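Local coordinates for protein dehydrogenase (Thermotoga maritima, PDB 3EZY) that catalyses the NAD(+)-dependent oxidation of myo-inositol to 2-keto-myo-inositol (scyllo-inosose), probably as part of a myo-inositol degradation pathway, at residues G186-V198 against A318-L331. Residues are numbered along the deposited sequence; the frame is centred on the assembly and turned at random.
Sequences GEEVEEVFADGSV and AAKKSLEEKRSVKL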
loop_
_atom_site.group_PDB
_atom_site.type_symbol
_atom_site.label_atom_id
_atom_site.label_comp_id
_atom_site.label_asym_id
_atom_site.label_seq_id
_atom_site.Cartn_x
_atom_site.Cartn_y
_atom_site.Cartn_z
ATOM N N GLY A 186 25.737 5.581 -11.062
ATOM C CA GLY A 186 26.455 5.606 -12.311
ATOM C C GLY A 186 27.603 6.606 -12.294
ATOM O O GLY A 186 28.080 7.025 -13.346
ATOM N N GLU A 187 28.053 6.988 -11.101
ATOM C CA GLU A 187 29.190 7.898 -10.977
ATOM C C GLU A 187 29.897 7.655 -9.671
ATOM O O GLU A 187 29.389 6.929 -8.795
ATOM C CB GLU A 187 28.770 9.365 -11.047
ATOM C CG GLU A 187 27.703 9.704 -10.029
ATOM C CD GLU A 187 27.424 11.203 -9.913
ATOM O OE1 GLU A 187 28.393 12.004 -9.961
ATOM O OE2 GLU A 187 26.242 11.558 -9.701
ATOM N N GLU A 188 31.052 8.287 -9.534
ATOM C CA GLU A 188 31.897 8.082 -8.375
ATOM C C GLU A 188 31.549 8.994 -7.231
ATOM O O GLU A 188 31.068 10.125 -7.426
ATOM C CB GLU A 188 33.387 8.253 -8.744
ATOM C CG GLU A 188 33.868 7.241 -9.821
ATOM C CD GLU A 188 33.839 5.785 -9.345
ATOM O OE1 GLU A 188 33.820 5.527 -8.119
ATOM O OE2 GLU A 188 33.861 4.888 -10.196
ATOM N N VAL A 189 31.805 8.483 -6.031
ATOM C CA VAL A 189 31.817 9.283 -4.803
ATOM C C VAL A 189 33.156 10.012 -4.603
ATOM O O VAL A 189 34.233 9.431 -4.765
ATOM C CB VAL A 189 31.604 8.404 -3.594
ATOM C CG1 VAL A 189 31.588 9.244 -2.287
ATOM C CG2 VAL A 189 30.355 7.608 -3.762
ATOM N N GLU A 190 33.111 11.263 -4.181
ATOM C CA GLU A 190 34.342 11.999 -4.015
ATOM C C GLU A 190 34.668 12.243 -2.565
ATOM O O GLU A 190 35.835 12.368 -2.214
ATOM C CB GLU A 190 34.213 13.338 -4.719
ATOM C CG GLU A 190 33.501 13.193 -6.043
ATOM C CD GLU A 190 34.434 13.265 -7.233
ATOM O OE1 GLU A 190 35.132 12.266 -7.545
ATOM O OE2 GLU A 190 34.447 14.338 -7.864
ATOM N N GLU A 191 33.626 12.299 -1.728
ATOM C CA GLU A 191 33.773 12.631 -0.330
ATOM C C GLU A 191 32.743 11.901 0.558
ATOM O O GLU A 191 31.614 11.661 0.141
ATOM C CB GLU A 191 33.577 14.145 -0.218
ATOM C CG GLU A 191 34.071 14.784 1.021
ATOM C CD GLU A 191 34.353 16.264 0.773
ATOM O OE1 GLU A 191 35.187 16.833 1.508
ATOM O OE2 GLU A 191 33.753 16.839 -0.165
ATOM N N VAL A 192 33.123 11.579 1.783
ATOM C CA VAL A 192 32.264 10.837 2.669
ATOM C C VAL A 192 32.310 11.435 4.078
ATOM O O VAL A 192 33.362 11.890 4.534
ATOM C CB VAL A 192 32.756 9.375 2.719
ATOM C CG1 VAL A 192 32.180 8.628 3.850
ATOM C CG2 VAL A 192 32.467 8.659 1.389
ATOM N N PHE A 193 31.181 11.428 4.774
ATOM C CA PHE A 193 31.147 11.706 6.205
ATOM C C PHE A 193 30.390 10.594 6.923
ATOM O O PHE A 193 29.311 10.197 6.465
ATOM C CB PHE A 193 30.418 13.009 6.499
ATOM C CG PHE A 193 30.169 13.220 7.966
ATOM C CD1 PHE A 193 31.136 13.781 8.753
ATOM C CD2 PHE A 193 28.987 12.787 8.561
ATOM C CE1 PHE A 193 30.947 13.958 10.084
ATOM C CE2 PHE A 193 28.761 12.963 9.911
ATOM C CZ PHE A 193 29.750 13.536 10.695
ATOM N N ALA A 194 30.906 10.114 8.041
ATOM C CA ALA A 194 30.277 9.004 8.703
ATOM C C ALA A 194 30.175 9.258 10.187
ATOM O O ALA A 194 31.072 9.869 10.770
ATOM C CB ALA A 194 31.075 7.679 8.422
ATOM N N ASP A 195 29.072 8.824 10.813
ATOM C CA ASP A 195 29.047 8.722 12.275
ATOM C C ASP A 195 28.444 7.368 12.667
ATOM O O ASP A 195 27.819 6.711 11.838
ATOM C CB ASP A 195 28.313 9.904 12.939
ATOM C CG ASP A 195 28.753 10.134 14.407
ATOM O OD1 ASP A 195 29.451 9.279 15.043
ATOM O OD2 ASP A 195 28.337 11.145 14.964
ATOM N N GLY A 196 28.630 6.940 13.910
ATOM C CA GLY A 196 28.141 5.623 14.315
ATOM C C GLY A 196 28.048 5.658 15.827
ATOM O O GLY A 196 28.742 6.455 16.435
ATOM N N SER A 197 27.189 4.804 16.408
ATOM C CA SER A 197 26.976 4.696 17.848
ATOM C C SER A 197 26.801 3.250 18.251
ATOM O O SER A 197 26.647 2.369 17.405
ATOM C CB SER A 197 25.697 5.452 18.253
ATOM O OG SER A 197 25.799 6.849 18.023
ATOM N N VAL A 198 26.845 2.985 19.555
ATOM C CA VAL A 198 26.624 1.646 20.051
ATOM C C VAL A 198 25.280 1.631 20.779
ATOM O O VAL A 198 25.140 2.143 21.902
ATOM C CB VAL A 198 27.737 1.184 20.992
ATOM C CG1 VAL A 198 27.642 1.937 22.293
ATOM C CG2 VAL A 198 27.620 -0.329 21.238
ATOM N N ALA A 318 37.698 5.497 3.968
ATOM C CA ALA A 318 37.335 6.928 4.127
ATOM C C ALA A 318 36.314 7.145 5.240
ATOM O O ALA A 318 36.437 8.084 6.031
ATOM C CB ALA A 318 36.804 7.523 2.780
ATOM N N ALA A 319 35.276 6.308 5.287
ATOM C CA ALA A 319 34.292 6.368 6.375
ATOM C C ALA A 319 34.886 6.078 7.751
ATOM O O ALA A 319 34.511 6.731 8.744
ATOM C CB ALA A 319 33.077 5.404 6.109
ATOM N N LYS A 320 35.794 5.103 7.833
ATOM C CA LYS A 320 36.413 4.799 9.125
ATOM C C LYS A 320 37.210 6.005 9.596
ATOM O O LYS A 320 37.125 6.395 10.764
ATOM C CB LYS A 320 37.359 3.589 9.058
ATOM C CG LYS A 320 36.691 2.244 9.041
ATOM C CD LYS A 320 37.745 1.103 8.814
ATOM C CE LYS A 320 38.467 0.808 10.131
ATOM N NZ LYS A 320 38.779 -0.659 10.295
ATOM N N LYS A 321 37.955 6.610 8.684
ATOM C CA LYS A 321 38.703 7.856 9.013
ATOM C C LYS A 321 37.770 9.041 9.371
ATOM O O LYS A 321 37.972 9.719 10.361
ATOM C CB LYS A 321 39.634 8.227 7.873
ATOM C CG LYS A 321 40.628 9.423 8.122
ATOM C CD LYS A 321 41.204 9.796 6.725
ATOM C CE LYS A 321 42.494 10.580 6.759
ATOM N NZ LYS A 321 43.251 10.229 7.990
ATOM N N SER A 322 36.707 9.245 8.606
ATOM C CA SER A 322 35.698 10.261 8.949
ATOM C C SER A 322 35.109 10.067 10.342
ATOM O O SER A 322 34.912 11.010 11.109
ATOM C CB SER A 322 34.578 10.261 7.920
ATOM O OG SER A 322 33.507 11.078 8.380
ATOM N N LEU A 323 34.821 8.829 10.688
ATOM C CA LEU A 323 34.209 8.569 11.970
ATOM C C LEU A 323 35.135 9.026 13.093
ATOM O O LEU A 323 34.710 9.673 14.067
ATOM C CB LEU A 323 33.881 7.069 12.100
ATOM C CG LEU A 323 33.459 6.612 13.501
ATOM C CD1 LEU A 323 32.201 7.348 13.985
ATOM C CD2 LEU A 323 33.227 5.089 13.545
ATOM N N GLU A 324 36.401 8.651 12.982
ATOM C CA GLU A 324 37.359 9.025 14.016
ATOM C C GLU A 324 37.661 10.528 14.003
ATOM O O GLU A 324 37.776 11.105 15.049
ATOM C CB GLU A 324 38.654 8.227 13.892
ATOM C CG GLU A 324 39.513 8.637 12.697
ATOM C CD GLU A 324 40.996 8.758 13.066
ATOM O OE1 GLU A 324 41.275 9.153 14.240
ATOM O OE2 GLU A 324 41.867 8.495 12.179
ATOM N N GLU A 325 37.764 11.161 12.834
ATOM C CA GLU A 325 38.138 12.580 12.786
ATOM C C GLU A 325 36.959 13.554 12.797
ATOM O O GLU A 325 37.160 14.767 12.842
ATOM C CB GLU A 325 39.076 12.868 11.612
ATOM C CG GLU A 325 40.442 12.271 11.892
ATOM C CD GLU A 325 41.449 12.431 10.775
ATOM O OE1 GLU A 325 41.254 13.216 9.815
ATOM O OE2 GLU A 325 42.471 11.728 10.853
ATOM N N LYS A 326 35.746 13.015 12.781
ATOM C CA LYS A 326 34.499 13.817 12.791
ATOM C C LYS A 326 34.482 14.891 11.702
ATOM O O LYS A 326 34.092 15.995 11.923
ATOM C CB LYS A 326 34.232 14.469 14.142
ATOM C CG LYS A 326 34.483 13.589 15.349
ATOM C CD LYS A 326 33.385 12.617 15.522
ATOM C CE LYS A 326 32.947 12.447 17.024
ATOM N NZ LYS A 326 31.593 11.681 17.165
ATOM N N ARG A 327 34.872 14.531 10.500
ATOM C CA ARG A 327 34.931 15.496 9.448
ATOM C C ARG A 327 34.755 14.722 8.164
ATOM O O ARG A 327 34.914 13.504 8.123
ATOM C CB ARG A 327 36.300 16.225 9.436
ATOM C CG ARG A 327 37.434 15.403 8.803
ATOM C CD ARG A 327 38.824 16.111 8.914
ATOM N NE ARG A 327 39.901 15.181 8.570
ATOM C CZ ARG A 327 40.317 14.944 7.337
ATOM N NH1 ARG A 327 41.279 14.077 7.130
ATOM N NH2 ARG A 327 39.787 15.591 6.309
ATOM N N SER A 328 34.458 15.456 7.115
ATOM C CA SER A 328 34.323 14.915 5.801
ATOM C C SER A 328 35.694 14.490 5.247
ATOM O O SER A 328 36.686 15.221 5.391
ATOM C CB SER A 328 33.716 16.017 4.932
ATOM O OG SER A 328 33.419 15.500 3.670
ATOM N N VAL A 329 35.762 13.311 4.617
ATOM C CA VAL A 329 37.031 12.773 4.124
ATOM C C VAL A 329 36.937 12.537 2.615
ATOM O O VAL A 329 36.031 11.849 2.152
ATOM C CB VAL A 329 37.408 11.453 4.868
ATOM C CG1 VAL A 329 38.573 10.769 4.214
ATOM C CG2 VAL A 329 37.730 11.748 6.356
ATOM N N LYS A 330 37.862 13.128 1.862
ATOM C CA LYS A 330 38.001 12.913 0.423
ATOM C C LYS A 330 38.637 11.578 0.081
ATOM O O LYS A 330 39.588 11.145 0.725
ATOM C CB LYS A 330 38.842 14.025 -0.181
ATOM C CG LYS A 330 38.185 15.380 -0.060
ATOM C CD LYS A 330 39.002 16.402 -0.821
ATOM C CE LYS A 330 38.468 17.802 -0.565
ATOM N NZ LYS A 330 37.177 17.999 -1.282
ATOM N N LEU A 331 38.108 10.904 -0.929
ATOM C CA LEU A 331 38.688 9.618 -1.340
ATOM C C LEU A 331 40.202 9.695 -1.586
ATOM O O LEU A 331 40.931 8.771 -1.244
ATOM C CB LEU A 331 37.968 9.021 -2.544
ATOM C CG LEU A 331 37.122 7.811 -2.151
ATOM C CD1 LEU A 331 35.976 8.317 -1.297
ATOM C CD2 LEU A 331 36.637 7.089 -3.385
#
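V192 and V329 form an antiparallel hydrogen-bonded pair that ties the short strand 329-330 to the edge of strand 189-197. V329 N reaches V192 O at 2.8 Å, in the carbonyl plane and nearly straight (N-H...O 170°), and V192 N returns a bond to V329 O. Beyond the bridge, L331 N donates to E190 O at 3.0 Å. Further along strand 189-197, S322 of the helix takes over: its OG accepts from A194 N at 2.8 Å and donates to R327 O, one hydroxyl joining strand, helix and turn. Rotation about its CA-CB bond sets S322 OG anti to the backbone N (chi1 170°), which turns it to the strand.

E191 pairs with K330 on the opposite face of the sheet from V192. Its CB lies 4.1 Å from V329 O, its CG passes 3.7 Å from the same oxygen, and the extended chain carries the carboxylate out to K330, where OE1 stands 3.6 Å from NZ in a long salt bridge, OE2 slightly farther off and CD 3.9 Å from NZ. A leucine in place of E191 would probably leave the K330 ammonium without this carboxylate mate. On the V192 side the packing is apolar: CG1 of V192 meets A319, and CB of A194 sits 3.8 Å from CB of A319. On the E191 side, the F193 ring turns its edge to the backbone of R327, and stacks on F193 of the second subunit.

Within the chain, strand 329-330 is outermost on this side of the mixed sheet of the C-terminal domain; K326 and S328 make backbone hydrogen bonds to the second subunit. Strand 212-219 flanks 189-197 on the other, and helix 306-325 packs against the face bearing V192 and A194, with F170 of helix 169-172 alongside.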